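Local coordinates for protein telomerase reverse transcriptase (Candida tropicalis MYA-3404, PDB 6ZD1) that probably extends chromosome ends as the catalytic subunit of telomerase, a reverse transcriptase that copies a template within its RNA component into telomeric DNA repeats, at residues E84-I89 with D110-F115; D114-G119 with S170-I175. All blocks are in the same frame, centred on the assembly; numbering follows the deposited sequence.

Interaction 1: E84-I89 with D110-F115; sequences EVVLII and DRIVDF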
loop_
_atom_site.group_PDB
_atom_site.type_symbol
_atom_site.label_atom_id
_atom_site.label_comp_id
_atom_site.label_asym_id
_atom_site.label_seq_id
_atom_site.Cartn_x
_atom_site.Cartn_y
_atom_site.Cartn_z
ATOM N N GLU A 84 5.899 -3.161 -26.481
ATOM C CA GLU A 84 5.887 -3.551 -27.888
ATOM C C GLU A 84 4.788 -4.569 -28.167
ATOM O O GLU A 84 4.077 -4.460 -29.171
ATOM C CB GLU A 84 7.256 -4.105 -28.291
ATOM C CG GLU A 84 7.402 -4.371 -29.783
ATOM C CD GLU A 84 8.789 -4.859 -30.164
ATOM O OE1 GLU A 84 9.569 -5.211 -29.253
ATOM O OE2 GLU A 84 9.099 -4.889 -31.375
ATOM N N VAL A 85 4.623 -5.556 -27.281
ATOM C CA VAL A 85 3.563 -6.547 -27.460
ATOM C C VAL A 85 2.197 -5.872 -27.450
ATOM O O VAL A 85 1.342 -6.147 -28.298
ATOM C CB VAL A 85 3.656 -7.644 -26.386
ATOM C CG1 VAL A 85 2.421 -8.532 -26.431
ATOM C CG2 VAL A 85 4.905 -8.477 -26.590
ATOM N N VAL A 86 1.966 -4.996 -26.470
ATOM C CA VAL A 86 0.671 -4.330 -26.347
ATOM C C VAL A 86 0.359 -3.518 -27.601
ATOM O O VAL A 86 -0.735 -3.614 -28.167
ATOM C CB VAL A 86 0.638 -3.459 -25.079
ATOM C CG1 VAL A 86 -0.639 -2.639 -25.032
ATOM C CG2 VAL A 86 0.758 -4.339 -23.842
ATOM N N LEU A 87 1.322 -2.712 -28.060
ATOM C CA LEU A 87 1.072 -1.867 -29.225
ATOM C C LEU A 87 0.922 -2.690 -30.499
ATOM O O LEU A 87 0.175 -2.299 -31.403
ATOM C CB LEU A 87 2.195 -0.842 -29.384
ATOM C CG LEU A 87 2.329 0.167 -28.240
ATOM C CD1 LEU A 87 3.397 1.208 -28.552
ATOM C CD2 LEU A 87 0.987 0.829 -27.951
ATOM N N ILE A 88 1.609 -3.831 -30.583
ATOM C CA ILE A 88 1.449 -4.708 -31.736
ATOM C C ILE A 88 0.039 -5.287 -31.771
ATOM O O ILE A 88 -0.584 -5.374 -32.838
ATOM C CB ILE A 88 2.526 -5.811 -31.718
ATOM C CG1 ILE A 88 3.869 -5.247 -32.193
ATOM C CG2 ILE A 88 2.103 -7.004 -32.565
ATOM C CD1 ILE A 88 5.005 -6.245 -32.149
ATOM N N ILE A 89 -0.490 -5.684 -30.609
ATOM C CA ILE A 89 -1.878 -6.139 -30.545
ATOM C C ILE A 89 -2.823 -5.002 -30.919
ATOM O O ILE A 89 -3.751 -5.178 -31.717
ATOM C CB ILE A 89 -2.201 -6.704 -29.151
ATOM C CG1 ILE A 89 -1.202 -7.793 -28.756
ATOM C CG2 ILE A 89 -3.610 -7.277 -29.131
ATOM C CD1 ILE A 89 -1.501 -9.135 -29.338
ATOM N N ASP A 110 1.086 6.936 -26.585
ATOM C CA ASP A 110 1.836 7.465 -25.452
ATOM C C ASP A 110 1.031 7.353 -24.165
ATOM O O ASP A 110 1.585 7.055 -23.101
ATOM C CB ASP A 110 2.230 8.919 -25.709
ATOM C CG ASP A 110 3.380 9.051 -26.690
ATOM O OD1 ASP A 110 3.983 8.020 -27.054
ATOM O OD2 ASP A 110 3.679 10.194 -27.096
ATOM N N ARG A 111 -0.285 7.566 -24.245
ATOM C CA ARG A 111 -1.111 7.414 -23.054
ATOM C C ARG A 111 -1.249 5.950 -22.670
ATOM O O ARG A 111 -1.421 5.636 -21.487
ATOM C CB ARG A 111 -2.492 8.035 -23.272
ATOM C CG ARG A 111 -2.488 9.495 -23.711
ATOM C CD ARG A 111 -2.107 10.446 -22.585
ATOM N NE ARG A 111 -0.672 10.451 -22.323
ATOM C CZ ARG A 111 0.214 11.148 -23.027
ATOM N NH1 ARG A 111 -0.189 11.904 -24.043
ATOM N NH2 ARG A 111 1.503 11.091 -22.719
ATOM N N ILE A 112 -1.147 5.045 -23.646
ATOM C CA ILE A 112 -1.155 3.619 -23.335
ATOM C C ILE A 112 0.110 3.232 -22.582
ATOM O O ILE A 112 0.064 2.435 -21.637
ATOM C CB ILE A 112 -1.320 2.786 -24.618
ATOM C CG1 ILE A 112 -2.730 2.938 -25.184
ATOM C CG2 ILE A 112 -1.041 1.319 -24.341
ATOM C CD1 ILE A 112 -2.951 2.111 -26.430
ATOM N N VAL A 113 1.261 3.777 -22.989
ATOM C CA VAL A 113 2.499 3.496 -22.268
ATOM C C VAL A 113 2.417 4.029 -20.844
ATOM O O VAL A 113 2.818 3.353 -19.889
ATOM C CB VAL A 113 3.708 4.078 -23.020
ATOM C CG1 VAL A 113 4.987 3.822 -22.233
ATOM C CG2 VAL A 113 3.800 3.475 -24.406
ATOM N N ASP A 114 1.870 5.237 -20.673
ATOM C CA ASP A 114 1.676 5.766 -19.326
ATOM C C ASP A 114 0.755 4.860 -18.522
ATOM O O ASP A 114 0.995 4.605 -17.337
ATOM C CB ASP A 114 1.111 7.186 -19.387
ATOM C CG ASP A 114 2.131 8.207 -19.865
ATOM O OD1 ASP A 114 3.322 7.853 -20.008
ATOM O OD2 ASP A 114 1.734 9.368 -20.097
ATOM N N PHE A 115 -0.302 4.355 -19.159
ATOM C CA PHE A 115 -1.221 3.448 -18.485
ATOM C C PHE A 115 -0.547 2.124 -18.143
ATOM O O PHE A 115 -0.856 1.521 -17.107
ATOM C CB PHE A 115 -2.450 3.231 -19.367
ATOM C CG PHE A 115 -3.608 2.597 -18.661
ATOM C CD1 PHE A 115 -4.125 3.158 -17.507
ATOM C CD2 PHE A 115 -4.206 1.457 -19.176
ATOM C CE1 PHE A 115 -5.203 2.578 -16.862
ATOM C CE2 PHE A 115 -5.288 0.873 -18.539
ATOM C CZ PHE A 115 -5.787 1.435 -17.378
#
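Val86 and Leu87 on helix 79-93 close on a single methyl group of helix 104-117, CG2 of Ile112. Val86 CG1 lies 4.0 Å from Ile112 CG2, and Leu87 CD2 reaches the same Ile112 CG2 at 4.2 Å, so one branch carbon takes both neighbours. Torsions account for the first pair: Val86 CG1 stands opposite its backbone N (chi1 173°), and Ile112 CG2 does likewise on its own helix, which sets the two methyls against each other where the side chains cross at a slant. Leu87 arrives differently. Its CB leaves the helix to one side of the partner, and chi2 (-175°) sends CD1 on along the extended line and leaves CD2, the other branch, to meet Ile112, the two side chains running in opposite senses. The closest CA pair, Leu87 CA and Ile112 CA, is 8.4 Å apart, and only 123 Å² is buried between the segments, both sides summed; the packed part is therefore small and wholly apolar. Val86 and Ile112 are buried, whereas Leu87 is partly exposed and marks the looser margin. Val113 CG2 comes only to 4.7 Å of Leu87 CD1; Val113 leans instead on Phe79 and Val83, earlier on helix 79-93. Toward solvent the chemistry turns polar: Arg111 NH2 donates to Asp114 OD2 at 3.1 Å, with the oxygen almost in the guanidinium plane, while the carboxylate is met from above its own plane. A methyl-lined seam between two helices, with a salt bridge on the outer side of one, is characteristic of a helical-bundle core, here in the telomerase RNA-binding domain.

Interaction 2: D114-G119 with S170-I175; sequences DFLRLG and SLVKNI
A Schellman motif ends helix 104-117, and the last turns before it pack against helix 158-179 within the telomerase RNA-binding domain. Gly119, with positive phi (72°), is its C-prime residue: Gly119 N bonds weakly to Leu116 O, and Ala120 N turns back to Phe115 O. The contact itself converges on one methyl of the opposite helix, Val172 CG1. Phe115 CD2 meets Val172 CG1 at 4.0 Å with the methyl in the ring plane, so the aromatic edge, not a face, is used. Leu116 CD2 approaches Val172 CG1 at 4.1 Å, and both side chains cross the valine obliquely. Placing CG opposite the backbone N (chi1 -166°) sets the ring edge of Phe115 beside Val172; Phe168 also meets the ring edge-to-face. Across the helix from this seam, Arg117 NH2 pairs with Asp114 OD1 at 2.8 Å, nearly in line with the C-O bond. Lys173 gives its NZ to Ala120 O, tying helix 158-179 to Ala120, whose N also closes the motif. With 148 Å² buried between the segments and carbon-to-carbon contacts alone joining them, shape fit and exclusion of water probably hold this interface, while the Asp114-Arg117 pair lies on the far side of helix 104-117.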
loop_
_atom_site.group_PDB
_atom_site.type_symbol
_atom_site.label_atom_id
_atom_site.label_comp_id
_atom_site.label_asym_id
_atom_site.label_seq_id
_atom_site.Cartn_x
_atom_site.Cartn_y
_atom_site.Cartn_z
ATOM N N ASP A 114 1.870 5.237 -20.673
ATOM C CA ASP A 114 1.676 5.766 -19.326
ATOM C C ASP A 114 0.755 4.860 -18.522
ATOM O O ASP A 114 0.995 4.605 -17.337
ATOM C CB ASP A 114 1.111 7.186 -19.387
ATOM C CG ASP A 114 2.131 8.207 -19.865
ATOM O OD1 ASP A 114 3.322 7.853 -20.008
ATOM O OD2 ASP A 114 1.734 9.368 -20.097
ATOM N N PHE A 115 -0.302 4.355 -19.159
ATOM C CA PHE A 115 -1.221 3.448 -18.485
ATOM C C PHE A 115 -0.547 2.124 -18.143
ATOM O O PHE A 115 -0.856 1.521 -17.107
ATOM C CB PHE A 115 -2.450 3.231 -19.367
ATOM C CG PHE A 115 -3.608 2.597 -18.661
ATOM C CD1 PHE A 115 -4.125 3.158 -17.507
ATOM C CD2 PHE A 115 -4.206 1.457 -19.176
ATOM C CE1 PHE A 115 -5.203 2.578 -16.862
ATOM C CE2 PHE A 115 -5.288 0.873 -18.539
ATOM C CZ PHE A 115 -5.787 1.435 -17.378
ATOM N N LEU A 116 0.387 1.668 -18.985
ATOM C CA LEU A 116 1.152 0.467 -18.671
ATOM C C LEU A 116 2.205 0.716 -17.598
ATOM O O LEU A 116 2.616 -0.231 -16.922
ATOM C CB LEU A 116 1.823 -0.087 -19.933
ATOM C CG LEU A 116 0.904 -0.560 -21.063
ATOM C CD1 LEU A 116 1.706 -1.022 -22.272
ATOM C CD2 LEU A 116 -0.014 -1.665 -20.577
ATOM N N ARG A 117 2.649 1.963 -17.419
ATOM C CA ARG A 117 3.576 2.250 -16.332
ATOM C C ARG A 117 2.889 2.210 -14.973
ATOM O O ARG A 117 3.560 1.988 -13.958
ATOM C CB ARG A 117 4.253 3.609 -16.544
ATOM C CG ARG A 117 5.672 3.507 -17.090
ATOM C CD ARG A 117 6.396 4.831 -17.010
ATOM N NE ARG A 117 5.890 5.767 -18.002
ATOM C CZ ARG A 117 6.436 5.945 -19.198
ATOM N NH1 ARG A 117 7.514 5.251 -19.543
ATOM N NH2 ARG A 117 5.909 6.818 -20.045
ATOM N N LEU A 118 1.574 2.413 -14.935
ATOM C CA LEU A 118 0.774 2.190 -13.738
ATOM C C LEU A 118 0.207 0.777 -13.682
ATOM O O LEU A 118 -0.709 0.519 -12.894
ATOM C CB LEU A 118 -0.356 3.222 -13.655
ATOM C CG LEU A 118 0.084 4.689 -13.700
ATOM C CD1 LEU A 118 -1.119 5.622 -13.671
ATOM C CD2 LEU A 118 1.042 5.010 -12.559
ATOM N N GLY A 119 0.713 -0.129 -14.520
ATOM C CA GLY A 119 0.263 -1.508 -14.538
ATOM C C GLY A 119 -1.116 -1.725 -15.108
ATOM O O GLY A 119 -1.670 -2.817 -14.947
ATOM N N SER A 170 -11.059 -2.083 -21.387
ATOM C CA SER A 170 -11.432 -3.389 -21.919
ATOM C C SER A 170 -10.347 -3.985 -22.804
ATOM O O SER A 170 -9.976 -5.147 -22.626
ATOM C CB SER A 170 -12.751 -3.305 -22.702
ATOM O OG SER A 170 -13.817 -2.869 -21.873
ATOM N N LEU A 171 -9.827 -3.216 -23.760
ATOM C CA LEU A 171 -8.813 -3.758 -24.656
ATOM C C LEU A 171 -7.445 -3.825 -23.985
ATOM O O LEU A 171 -6.875 -4.910 -23.828
ATOM C CB LEU A 171 -8.745 -2.927 -25.938
ATOM C CG LEU A 171 -9.918 -3.123 -26.893
ATOM C CD1 LEU A 171 -9.718 -2.316 -28.157
ATOM C CD2 LEU A 171 -10.043 -4.590 -27.214
ATOM N N VAL A 172 -6.915 -2.674 -23.559
ATOM C CA VAL A 172 -5.547 -2.638 -23.048
ATOM C C VAL A 172 -5.419 -3.492 -21.794
ATOM O O VAL A 172 -4.490 -4.297 -21.667
ATOM C CB VAL A 172 -5.108 -1.184 -22.791
ATOM C CG1 VAL A 172 -3.721 -1.150 -22.151
ATOM C CG2 VAL A 172 -5.113 -0.392 -24.092
ATOM N N LYS A 173 -6.381 -3.378 -20.876
ATOM C CA LYS A 173 -6.266 -4.084 -19.606
ATOM C C LYS A 173 -6.369 -5.594 -19.797
ATOM O O LYS A 173 -5.602 -6.354 -19.194
ATOM C CB LYS A 173 -7.333 -3.586 -18.630
ATOM C CG LYS A 173 -7.340 -4.306 -17.292
ATOM C CD LYS A 173 -8.527 -3.881 -16.449
ATOM C CE LYS A 173 -8.260 -2.571 -15.741
ATOM N NZ LYS A 173 -7.248 -2.757 -14.668
ATOM N N ASN A 174 -7.298 -6.052 -20.639
ATOM C CA ASN A 174 -7.434 -7.490 -20.847
ATOM C C ASN A 174 -6.213 -8.076 -21.538
ATOM O O ASN A 174 -5.843 -9.223 -21.265
ATOM C CB ASN A 174 -8.698 -7.802 -21.642
ATOM C CG ASN A 174 -9.956 -7.541 -20.845
ATOM O OD1 ASN A 174 -9.907 -7.408 -19.623
ATOM N ND2 ASN A 174 -11.089 -7.469 -21.530
ATOM N N ILE A 175 -5.585 -7.317 -22.438
ATOM C CA ILE A 175 -4.343 -7.779 -23.049
ATOM C C ILE A 175 -3.288 -8.023 -21.981
ATOM O O ILE A 175 -2.614 -9.062 -21.979
ATOM C CB ILE A 175 -3.862 -6.760 -24.098
ATOM C CG1 ILE A 175 -4.815 -6.754 -25.292
ATOM C CG2 ILE A 175 -2.431 -7.061 -24.522
ATOM C CD1 ILE A 175 -4.672 -5.537 -26.165
#

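How the interactions relate
Interactions 1 and 2 lie about 7 Å apart, centre to centre, and both use helix 104-117, sharing Asp114 and Phe115. Along the chain the order is helix 79-93, helix 104-117, then helix 158-179, with interaction 2 starting where interaction 1 ends. Helices 79-93 and 158-179 also meet directly: Ile89 CG2 is 3.6 Å from Ile175 CD1. Further contacts include Val86 CG2 to Leu116 CD1 at 3.8 Å and Ile112 CD1 to Val172 CG2 at 4.1 Å. Three helices thus enclose one continuous apolar core, all within the telomerase RNA-binding domain, on the same side of the chain's centre.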